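Choloylglycine hydrolase (Clostridium perfringens, PDB 2BJF) hydrolyses the amide bond of glycine- and taurine-conjugated bile salts, releasing the free bile acid and the amino acid, and also acts as a bile acid acyltransferase. Local coordinates at residues Y189-V197 and A209-P220. Residues are numbered along the deposited sequence; the frame is centred on the assembly and turned at random.
Sequences YVGLRYNQV and ALGQGTGLVGLP. With TAU (2-aminoethanesulfonic acid), chain C.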
loop_
_atom_site.group_PDB
_atom_site.type_symbol
_atom_site.label_atom_id
_atom_site.label_comp_id
_atom_site.label_asym_id
_atom_site.label_seq_id
_atom_site.Cartn_x
_atom_site.Cartn_y
_atom_site.Cartn_z
ATOM N N TYR A 189 -10.071 -5.326 3.437
ATOM C CA TYR A 189 -9.790 -4.227 4.364
ATOM C C TYR A 189 -10.487 -4.348 5.723
ATOM O O TYR A 189 -10.669 -3.349 6.426
ATOM C CB TYR A 189 -10.121 -2.891 3.685
ATOM C CG TYR A 189 -9.321 -2.675 2.422
ATOM C CD1 TYR A 189 -8.047 -2.109 2.471
ATOM C CD2 TYR A 189 -9.821 -3.067 1.181
ATOM C CE1 TYR A 189 -7.299 -1.926 1.314
ATOM C CE2 TYR A 189 -9.082 -2.887 0.018
ATOM C CZ TYR A 189 -7.825 -2.316 0.093
ATOM O OH TYR A 189 -7.092 -2.137 -1.056
ATOM N N VAL A 190 -10.848 -5.575 6.099
ATOM C CA VAL A 190 -11.464 -5.842 7.407
ATOM C C VAL A 190 -10.559 -5.438 8.580
ATOM O O VAL A 190 -11.036 -5.249 9.702
ATOM C CB VAL A 190 -11.908 -7.328 7.568
ATOM C CG1 VAL A 190 -13.047 -7.664 6.613
ATOM C CG2 VAL A 190 -10.738 -8.286 7.371
ATOM N N GLY A 191 -9.262 -5.296 8.307
ATOM C CA GLY A 191 -8.281 -4.930 9.327
ATOM C C GLY A 191 -8.144 -3.441 9.598
ATOM O O GLY A 191 -7.349 -3.039 10.450
ATOM N N LEU A 192 -8.909 -2.620 8.879
ATOM C CA LEU A 192 -8.889 -1.166 9.082
ATOM C C LEU A 192 -9.533 -0.766 10.408
ATOM O O LEU A 192 -10.481 -1.406 10.863
ATOM C CB LEU A 192 -9.587 -0.437 7.927
ATOM C CG LEU A 192 -8.969 -0.457 6.525
ATOM C CD1 LEU A 192 -9.908 0.236 5.546
ATOM C CD2 LEU A 192 -7.584 0.189 6.495
ATOM N N ARG A 193 -9.009 0.296 11.020
ATOM C CA ARG A 193 -9.530 0.809 12.288
ATOM C C ARG A 193 -9.598 2.333 12.277
ATOM O O ARG A 193 -8.645 3.000 11.870
ATOM C CB ARG A 193 -8.668 0.334 13.464
ATOM C CG ARG A 193 -8.855 -1.134 13.829
ATOM C CD ARG A 193 -7.943 -1.552 14.973
ATOM N NE ARG A 193 -6.555 -1.730 14.545
ATOM C CZ ARG A 193 -5.568 -2.149 15.334
ATOM N NH1 ARG A 193 -5.799 -2.437 16.610
ATOM N NH2 ARG A 193 -4.342 -2.281 14.846
ATOM N N TYR A 194 -10.726 2.878 12.724
ATOM C CA TYR A 194 -10.898 4.330 12.790
ATOM C C TYR A 194 -10.262 4.892 14.056
ATOM O O TYR A 194 -9.852 6.054 14.095
ATOM C CB TYR A 194 -12.379 4.717 12.729
ATOM C CG TYR A 194 -13.151 4.047 11.616
ATOM C CD1 TYR A 194 -12.689 4.084 10.299
ATOM C CD2 TYR A 194 -14.346 3.377 11.879
ATOM C CE1 TYR A 194 -13.393 3.466 9.273
ATOM C CE2 TYR A 194 -15.060 2.755 10.858
ATOM C CZ TYR A 194 -14.578 2.807 9.559
ATOM O OH TYR A 194 -15.275 2.201 8.542
ATOM N N ASN A 195 -10.186 4.052 15.085
ATOM C CA ASN A 195 -9.604 4.435 16.365
ATOM C C ASN A 195 -8.084 4.421 16.321
ATOM O O ASN A 195 -7.477 3.487 15.794
ATOM C CB ASN A 195 -10.107 3.514 17.479
ATOM C CG ASN A 195 -11.599 3.656 17.727
ATOM O OD1 ASN A 195 -12.201 4.682 17.408
ATOM N ND2 ASN A 195 -12.203 2.620 18.303
ATOM N N GLN A 196 -7.483 5.467 16.880
ATOM C CA GLN A 196 -6.030 5.605 16.937
ATOM C C GLN A 196 -5.364 4.401 17.604
ATOM O O GLN A 196 -5.829 3.917 18.638
ATOM C CB GLN A 196 -5.655 6.896 17.678
ATOM C CG GLN A 196 -4.153 7.148 17.850
ATOM C CD GLN A 196 -3.452 7.565 16.564
ATOM O OE1 GLN A 196 -3.978 7.398 15.463
ATOM N NE2 GLN A 196 -2.249 8.109 16.706
ATOM N N VAL A 197 -4.291 3.915 16.982
ATOM C CA VAL A 197 -3.420 2.916 17.594
ATOM C C VAL A 197 -2.171 3.660 18.086
ATOM O O VAL A 197 -1.300 4.008 17.285
ATOM C CB VAL A 197 -3.046 1.776 16.608
ATOM C CG1 VAL A 197 -2.217 0.705 17.311
ATOM C CG2 VAL A 197 -4.300 1.154 16.007
ATOM N N ALA A 209 2.988 5.946 17.931
ATOM C CA ALA A 209 2.293 6.658 16.864
ATOM C C ALA A 209 2.856 8.069 16.756
ATOM O O ALA A 209 2.992 8.766 17.762
ATOM C CB ALA A 209 0.803 6.699 17.137
ATOM N N LEU A 210 3.203 8.476 15.540
ATOM C CA LEU A 210 3.819 9.786 15.328
ATOM C C LEU A 210 2.796 10.868 15.012
ATOM O O LEU A 210 3.109 12.058 15.041
ATOM C CB LEU A 210 4.907 9.714 14.251
ATOM C CG LEU A 210 6.070 8.749 14.525
ATOM C CD1 LEU A 210 7.114 8.849 13.441
ATOM C CD2 LEU A 210 6.712 8.974 15.890
ATOM N N GLY A 211 1.571 10.441 14.722
ATOM C CA GLY A 211 0.455 11.345 14.485
ATOM C C GLY A 211 -0.854 10.580 14.455
ATOM O O GLY A 211 -0.863 9.349 14.548
ATOM N N GLN A 212 -1.958 11.308 14.323
ATOM C CA GLN A 212 -3.276 10.688 14.246
ATOM C C GLN A 212 -3.475 9.953 12.926
ATOM O O GLN A 212 -2.988 10.396 11.882
ATOM C CB GLN A 212 -4.381 11.735 14.430
ATOM C CG GLN A 212 -4.487 12.316 15.838
ATOM C CD GLN A 212 -4.769 11.269 16.912
ATOM O OE1 GLN A 212 -4.209 11.329 18.003
ATOM N NE2 GLN A 212 -5.639 10.312 16.607
ATOM N N GLY A 213 -4.179 8.825 12.986
ATOM C CA GLY A 213 -4.577 8.086 11.788
ATOM C C GLY A 213 -3.900 6.747 11.553
ATOM O O GLY A 213 -4.012 6.177 10.468
ATOM N N THR A 214 -3.208 6.230 12.565
ATOM C CA THR A 214 -2.428 4.996 12.409
ATOM C C THR A 214 -3.272 3.746 12.156
ATOM O O THR A 214 -2.775 2.757 11.613
ATOM C CB THR A 214 -1.499 4.747 13.613
ATOM O OG1 THR A 214 -2.268 4.741 14.822
ATOM C CG2 THR A 214 -0.421 5.824 13.691
ATOM N N GLY A 215 -4.546 3.798 12.535
ATOM C CA GLY A 215 -5.450 2.664 12.349
ATOM C C GLY A 215 -5.826 2.390 10.903
ATOM O O GLY A 215 -6.184 1.261 10.556
ATOM N N LEU A 216 -5.750 3.420 10.059
ATOM C CA LEU A 216 -6.145 3.301 8.650
ATOM C C LEU A 216 -4.980 3.110 7.677
ATOM O O LEU A 216 -5.183 3.093 6.460
ATOM C CB LEU A 216 -6.992 4.504 8.216
ATOM C CG LEU A 216 -8.423 4.645 8.735
ATOM C CD1 LEU A 216 -9.100 5.817 8.041
ATOM C CD2 LEU A 216 -9.232 3.368 8.526
ATOM N N VAL A 217 -3.766 2.964 8.202
ATOM C CA VAL A 217 -2.605 2.692 7.355
ATOM C C VAL A 217 -2.877 1.441 6.511
ATOM O O VAL A 217 -3.310 0.408 7.029
ATOM C CB VAL A 217 -1.301 2.577 8.184
ATOM C CG1 VAL A 217 -0.124 2.156 7.308
ATOM C CG2 VAL A 217 -0.999 3.908 8.870
ATOM N N GLY A 218 -2.660 1.565 5.204
ATOM C CA GLY A 218 -3.020 0.520 4.250
ATOM C C GLY A 218 -4.161 0.933 3.333
ATOM O O GLY A 218 -4.396 0.298 2.304
ATOM N N LEU A 219 -4.880 1.989 3.708
ATOM C CA LEU A 219 -5.925 2.547 2.849
ATOM C C LEU A 219 -5.286 3.063 1.557
ATOM O O LEU A 219 -4.301 3.803 1.614
ATOM C CB LEU A 219 -6.672 3.676 3.568
ATOM C CG LEU A 219 -7.997 4.169 2.974
ATOM C CD1 LEU A 219 -9.126 3.167 3.207
ATOM C CD2 LEU A 219 -8.372 5.525 3.554
ATOM N N PRO A 220 -5.825 2.656 0.388
ATOM C CA PRO A 220 -5.243 3.097 -0.885
ATOM C C PRO A 220 -5.523 4.572 -1.174
ATOM O O PRO A 220 -6.646 5.039 -0.964
ATOM C CB PRO A 220 -5.924 2.195 -1.918
ATOM C CG PRO A 220 -7.211 1.797 -1.295
ATOM C CD PRO A 220 -6.980 1.760 0.192
HETATM C C1 TAU C . -0.882 13.415 16.977
HETATM C C2 TAU C . -1.557 14.340 16.448
HETATM N N1 TAU C . -0.386 12.555 17.723
HETATM S S TAU C . -1.165 14.927 15.045
HETATM O O1 TAU C . 0.310 15.014 14.923
HETATM O O2 TAU C . -1.702 14.064 13.970
HETATM O O3 TAU C . -1.742 16.285 14.921
HETATM O O HOH W 1 -5.773 -1.257 11.804
HETATM O O HOH W 2 -6.562 5.719 13.162
HETATM O O HOH W 3 -6.944 8.205 14.662
#
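Q196 lays its side chain across the loop 209-220 and binds three of its backbone groups. CB and CG pass beside the amide of Q212, Q196 CB lying 3.6 Å from Q212 NE2. CD packs against that NE2 and OG1 of T214, the two glutamine amide planes turned 32° apart. With CG anti to the backbone N (chi1 178°) and a bend at chi2, the terminal amide turns in among G211, G213 and T214. Q196 OE1 accepts from G213 N at 2.9 Å and from T214 N, the two donors arriving from opposite faces of the amide. Q196 NE2 donates to G211 O at 2.8 Å, nearly straight (166°) and close to its own amide plane, and also touches CB of A209. Gripped at both ends, the amide is fixed in its rotation. T214 OG1 donates to V197 O at 2.7 Å. Farther along, R193 N bonds to G215 O at 3.0 Å, from above the carbonyl plane, and CG2 of V197 covers one face of the R193 guanidinium, whose NH2 binds G191 O of the third subunit. CD2 of L216 lies against CB of L192 and CD1 of Y194, whose OH is held by D237, while L192 and L219 meet through their CD1 methyls at 3.8 Å. Q212 N donates to O2 of the sulfonate of a bound taurine at 2.8 Å. Y194 and Q196 make backbone bonds to the second subunit; these loops flank a projecting hairpin, strands 199-202 and 205-208, packed into the homotetramer, a dimer of dimers, away from the active site.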